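Local coordinates for SnoaL-like domain-containing protein (Kribbella flavida, PDB 4GB5) that is of unknown function but carries a SnoaL-like domain of the NTF2 clan, a cone-shaped alpha+beta fold that in relatives often encloses a ligand-binding or catalytic pocket, at residues R10-E15 with D130-S135; D44-S47 with P52-T55. All blocks are in the same frame, centred on the assembly; numbering follows the deposited sequence. Where two conformers were deposited one is given.

Contact 1: residues R10-E15 with D130-S135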
loop_
_atom_site.group_PDB
_atom_site.type_symbol
_atom_site.label_atom_id
_atom_site.label_comp_id
_atom_site.label_asym_id
_atom_site.label_seq_id
_atom_site.Cartn_x
_atom_site.Cartn_y
_atom_site.Cartn_z
ATOM N N ARG A 10 -9.717 0.641 -16.467
ATOM C CA ARG A 10 -9.479 0.304 -15.061
ATOM C C ARG A 10 -8.066 0.622 -14.664
ATOM O O ARG A 10 -7.841 1.209 -13.616
ATOM C CB ARG A 10 -9.744 -1.190 -14.789
ATOM C CG ARG A 10 -9.578 -1.529 -13.299
ATOM C CD ARG A 10 -9.388 -2.990 -13.014
ATOM N NE ARG A 10 -10.371 -3.821 -13.676
ATOM C CZ ARG A 10 -11.448 -4.352 -13.107
ATOM N NH1 ARG A 10 -11.757 -4.089 -11.842
ATOM N NH2 ARG A 10 -12.243 -5.137 -13.833
ATOM N N ALA A 11 -7.111 0.198 -15.471
ATOM C CA ALA A 11 -5.705 0.429 -15.120
ATOM C C ALA A 11 -5.395 1.948 -15.066
ATOM O O ALA A 11 -4.670 2.400 -14.183
ATOM C CB ALA A 11 -4.776 -0.295 -16.098
ATOM N N GLU A 12 -5.953 2.715 -15.987
ATOM C CA GLU A 12 -5.737 4.153 -16.019
ATOM C C GLU A 12 -6.371 4.829 -14.804
ATOM O O GLU A 12 -5.787 5.775 -14.228
ATOM C CB GLU A 12 -6.216 4.766 -17.341
ATOM C CG GLU A 12 -5.298 4.447 -18.529
ATOM C CD GLU A 12 -5.793 5.013 -19.837
ATOM O OE1 GLU A 12 -6.871 5.646 -19.843
ATOM O OE2 GLU A 12 -5.088 4.835 -20.860
ATOM N N ILE A 13 -7.534 4.328 -14.390
ATOM C CA ILE A 13 -8.234 4.861 -13.211
ATOM C C ILE A 13 -7.412 4.542 -11.968
ATOM O O ILE A 13 -7.230 5.410 -11.091
ATOM C CB ILE A 13 -9.654 4.320 -13.131
ATOM C CG1 ILE A 13 -10.495 4.940 -14.229
ATOM C CG2 ILE A 13 -10.299 4.568 -11.741
ATOM C CD1 ILE A 13 -11.825 4.220 -14.379
ATOM N N ILE A 14 -6.903 3.322 -11.848
ATOM C CA ILE A 14 -6.057 2.992 -10.696
ATOM C C ILE A 14 -4.816 3.878 -10.705
ATOM O O ILE A 14 -4.421 4.407 -9.652
ATOM C CB ILE A 14 -5.759 1.475 -10.601
ATOM C CG1 ILE A 14 -7.041 0.747 -10.279
ATOM C CG2 ILE A 14 -4.694 1.172 -9.530
ATOM C CD1 ILE A 14 -6.993 -0.743 -10.344
ATOM N N GLU A 15 -4.192 4.051 -11.848
ATOM C CA GLU A 15 -2.983 4.884 -11.922
ATOM C C GLU A 15 -3.269 6.298 -11.499
ATOM O O GLU A 15 -2.391 6.967 -10.944
ATOM C CB GLU A 15 -2.438 4.849 -13.341
ATOM C CG GLU A 15 -1.184 5.600 -13.551
ATOM C CD GLU A 15 -0.572 5.324 -14.904
ATOM O OE1 GLU A 15 0.101 4.277 -15.091
ATOM O OE2 GLU A 15 -0.791 6.171 -15.792
ATOM N N ASP A 130 -8.995 14.227 -22.535
ATOM C CA ASP A 130 -7.574 14.071 -22.234
ATOM C C ASP A 130 -7.317 12.924 -21.241
ATOM O O ASP A 130 -6.274 12.857 -20.594
ATOM C CB ASP A 130 -7.011 15.376 -21.667
ATOM C CG ASP A 130 -7.022 16.500 -22.680
ATOM O OD1 ASP A 130 -6.368 16.348 -23.737
ATOM O OD2 ASP A 130 -7.685 17.528 -22.418
ATOM N N GLY A 131 -8.278 12.013 -21.141
ATOM C CA GLY A 131 -8.122 10.843 -20.300
ATOM C C GLY A 131 -8.961 10.908 -19.030
ATOM O O GLY A 131 -9.676 11.884 -18.770
ATOM N N TRP A 132 -8.902 9.844 -18.250
ATOM C CA TRP A 132 -9.647 9.779 -16.996
ATOM C C TRP A 132 -9.200 10.858 -16.030
ATOM O O TRP A 132 -7.988 11.138 -15.901
ATOM C CB TRP A 132 -9.533 8.403 -16.362
ATOM C CG TRP A 132 -10.335 7.357 -17.093
ATOM C CD1 TRP A 132 -9.885 6.508 -18.084
ATOM C CD2 TRP A 132 -11.736 7.066 -16.926
ATOM N NE1 TRP A 132 -10.920 5.714 -18.526
ATOM C CE2 TRP A 132 -12.061 6.024 -17.822
ATOM C CE3 TRP A 132 -12.732 7.551 -16.063
ATOM C CZ2 TRP A 132 -13.350 5.482 -17.905
ATOM C CZ3 TRP A 132 -14.020 7.022 -16.155
ATOM C CH2 TRP A 132 -14.312 5.998 -17.073
ATOM N N ARG A 133 -10.167 11.412 -15.294
ATOM C CA ARG A 133 -9.881 12.374 -14.236
ATOM C C ARG A 133 -10.784 12.126 -13.042
ATOM O O ARG A 133 -11.931 11.682 -13.191
ATOM C CB ARG A 133 -10.185 13.825 -14.732
ATOM C CG ARG A 133 -9.291 14.359 -15.876
ATOM C CD ARG A 133 -7.853 14.532 -15.441
ATOM N NE ARG A 133 -7.032 15.154 -16.482
ATOM C CZ ARG A 133 -6.447 14.502 -17.469
ATOM N NH1 ARG A 133 -6.558 13.201 -17.597
ATOM N NH2 ARG A 133 -5.697 15.184 -18.336
ATOM N N LEU A 134 -10.275 12.425 -11.860
ATOM C CA LEU A 134 -11.057 12.310 -10.643
ATOM C C LEU A 134 -11.911 13.576 -10.476
ATOM O O LEU A 134 -11.380 14.687 -10.328
ATOM C CB LEU A 134 -10.139 12.132 -9.422
ATOM C CG LEU A 134 -9.339 10.840 -9.322
ATOM C CD1 LEU A 134 -8.428 10.830 -8.130
ATOM C CD2 LEU A 134 -10.281 9.650 -9.255
ATOM N N SER A 135 -13.223 13.395 -10.504
ATOM C CA SER A 135 -14.196 14.491 -10.455
ATOM C C SER A 135 -14.795 14.717 -9.077
ATOM O O SER A 135 -15.336 15.776 -8.815
ATOM C CB SER A 135 -15.340 14.223 -11.438
ATOM O OG SER A 135 -15.887 12.933 -11.183
#
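Glu12 and Ile13 of helix 6-25 meet Trp132 near the start of strand 131-145, where the N-terminal helix of this NTF2-like alpha+beta fold packs on the curved sheet. The nearest CA atoms, Ile13 CA and Trp132 CA, are 6.4 Å apart, and no hydrogen bond joins the segments, so side chains carry the contact. In one of its two modelled conformers Glu12 brings OE1 to the indole edge, in the ring plane and 3.6 Å from Trp132 CD1, with the carboxylate turned 70° from it; Ile13 is therefore the firmer contact. One residue on, Ile13 covers a face of the same indole. With CG1 anti to the carbonyl carbon (chi1 -71°), the longer branch is carried over the ring; CG1 sits 3.7 Å from Trp132 CD2, and the chain continues to CD1 above the six-membered ring. Ile86 of strand 74-87 and Ala91 and Ile93 of strand 90-102 also pack on Ile13, placing this isoleucine between helix and sheet. The indole's polar end is satisfied within the same helix, since Trp132 NE1 donates to Asp9 OD1, which would help fix the rotation of the ring. A leucine in place of Trp132 would probably open a gap over Ile13 and leave Asp9 without its indole donor. Behind the tryptophan, Arg133 folds back on its own strand, and its NH1 bonds Trp132 O at 3.0 Å, from above the carbonyl plane. Over the indole, Ile13 CD1 makes a CH-pi contact 3.7 Å from the centroid of the Trp132 six-membered ring, 6° off the normal.

Contact 2: residues D44-S47 with P52-T55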
loop_
_atom_site.group_PDB
_atom_site.type_symbol
_atom_site.label_atom_id
_atom_site.label_comp_id
_atom_site.label_asym_id
_atom_site.label_seq_id
_atom_site.Cartn_x
_atom_site.Cartn_y
_atom_site.Cartn_z
ATOM N N ASP A 44 -14.982 16.376 -0.467
ATOM C CA ASP A 44 -15.622 16.135 0.796
ATOM C C ASP A 44 -14.615 15.531 1.748
ATOM O O ASP A 44 -14.285 14.310 1.687
ATOM C CB ASP A 44 -16.816 15.205 0.602
ATOM C CG ASP A 44 -17.508 14.843 1.916
ATOM O OD1 ASP A 44 -16.974 15.162 3.007
ATOM O OD2 ASP A 44 -18.581 14.180 1.845
ATOM N N PHE A 45 -14.106 16.369 2.640
ATOM C CA PHE A 45 -13.183 15.932 3.678
ATOM C C PHE A 45 -13.849 16.106 5.034
ATOM O O PHE A 45 -13.211 16.200 6.071
ATOM C CB PHE A 45 -11.883 16.759 3.604
ATOM C CG PHE A 45 -11.176 16.627 2.271
ATOM C CD1 PHE A 45 -10.607 15.425 1.890
ATOM C CD2 PHE A 45 -11.082 17.706 1.397
ATOM C CE1 PHE A 45 -9.967 15.286 0.653
ATOM C CE2 PHE A 45 -10.451 17.565 0.152
ATOM C CZ PHE A 45 -9.897 16.361 -0.213
ATOM N N GLU A 46 -15.168 16.166 5.026
ATOM C CA GLU A 46 -15.928 16.495 6.242
ATOM C C GLU A 46 -15.620 15.592 7.434
ATOM O O GLU A 46 -15.551 16.056 8.572
ATOM C CB GLU A 46 -17.425 16.471 5.946
ATOM C CG GLU A 46 -18.246 17.015 7.104
ATOM C CD GLU A 46 -19.717 17.191 6.752
ATOM O OE1 GLU A 46 -20.200 16.574 5.774
ATOM O OE2 GLU A 46 -20.399 17.956 7.474
ATOM N N SER A 47 -15.423 14.305 7.149
ATOM C CA SER A 47 -15.058 13.295 8.154
ATOM C C SER A 47 -13.776 13.640 8.929
ATOM O O SER A 47 -13.560 13.160 10.047
ATOM C CB SER A 47 -14.935 11.922 7.493
ATOM O OG SER A 47 -14.439 10.947 8.400
ATOM N N PRO A 52 -18.280 20.950 5.092
ATOM C CA PRO A 52 -19.170 20.137 4.261
ATOM C C PRO A 52 -18.681 20.033 2.810
ATOM O O PRO A 52 -17.822 20.817 2.384
ATOM C CB PRO A 52 -20.488 20.906 4.317
ATOM C CG PRO A 52 -20.070 22.326 4.546
ATOM C CD PRO A 52 -18.887 22.243 5.459
ATOM N N PRO A 53 -19.252 19.103 2.047
ATOM C CA PRO A 53 -18.868 18.973 0.641
ATOM C C PRO A 53 -19.012 20.287 -0.103
ATOM O O PRO A 53 -19.912 21.112 0.182
ATOM C CB PRO A 53 -19.855 17.938 0.095
ATOM C CG PRO A 53 -20.322 17.189 1.254
ATOM C CD PRO A 53 -20.276 18.115 2.430
HETATM N N MSE A 54 -18.098 20.511 -1.033
HETATM C CA MSE A 54 -18.214 21.636 -1.919
HETATM C C MSE A 54 -17.704 21.315 -3.298
HETATM O O MSE A 54 -16.937 20.376 -3.481
HETATM C CB MSE A 54 -17.498 22.851 -1.347
HETATM C CG MSE A 54 -16.099 22.641 -0.904
HETATM SE SE MSE A 54 -15.514 24.198 0.131
HETATM C CE MSE A 54 -13.625 23.765 0.159
ATOM N N THR A 55 -18.128 22.107 -4.281
ATOM C CA THR A 55 -17.614 21.952 -5.637
ATOM C C THR A 55 -16.880 23.243 -5.903
ATOM O O THR A 55 -17.482 24.315 -5.797
ATOM C CB THR A 55 -18.725 21.723 -6.672
ATOM O OG1 THR A 55 -19.426 20.513 -6.349
ATOM C CG2 THR A 55 -18.154 21.606 -8.025
HETATM O O HOH W 1 -14.981 19.136 2.828
#
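Asp44 and Pro53 pack side by side where strand 41-44 gives way to helix 46-49 and the chain returns as edge strand 54-56. This is a local strand-helix-strand turn at one margin of the sheet of the NTF2-like domain, and its backbones approach closely, with Asp44 CA 4.3 Å from Pro53 CA. The tight part lies here: the two side chains point the same way, and Asp44 OD2 reaches Pro53 CG at 3.5 Å. Holding CG anti to the backbone N (chi1 177°), Asp44 sets its carboxylate beside the proline ring and turns the other oxygen to the chain ahead. That oxygen, OD1, accepts from Glu46 N at 2.9 Å with an N-H...O angle of 157°, closing an Asx turn around Phe45, the N-cap residue. One carboxylate therefore does two jobs, a van der Waals contact with the proline ring through OD2 and a backbone bond through OD1. On the sheet side, Lys138 of strand 131-145 packs against Asp44, and Phe45 points away from the prolines onto Val137 and Leu139. The looser part is the approach of exposed Glu46 to the exposed prolines. Glu46 stretches its extended chain over them, bringing CD to 3.9 Å from Pro52 CA and OE1 to 3.7 Å from Pro53 CD. No direct hydrogen bond crosses between 44-47 and 52-55 in either part; the polar link is a water that accepts from Phe45 N at 2.9 Å and donates only weakly to Pro52 O, 3.3 Å away.

In the fold
The centres of contacts 1 and 2 lie 22 Å apart, and their nearest atoms stay about 7 Å from each other without touching. Both reach the same mixed sheet. Along the chain, 44-47 and 52-55 fall between 10-15 and 130-135, so the short-range turn of contact 2 sits within the long span that contact 1 bridges. Strand 131-145 connects them: its start meets helix 6-25 in contact 1, and farther along it pairs with strand 41-44, which leads into contact 2. Contact 1 is thus a buried junction between the terminal parts of the domain, whereas contact 2 shapes an exposed turn leading to edge strand 54-56.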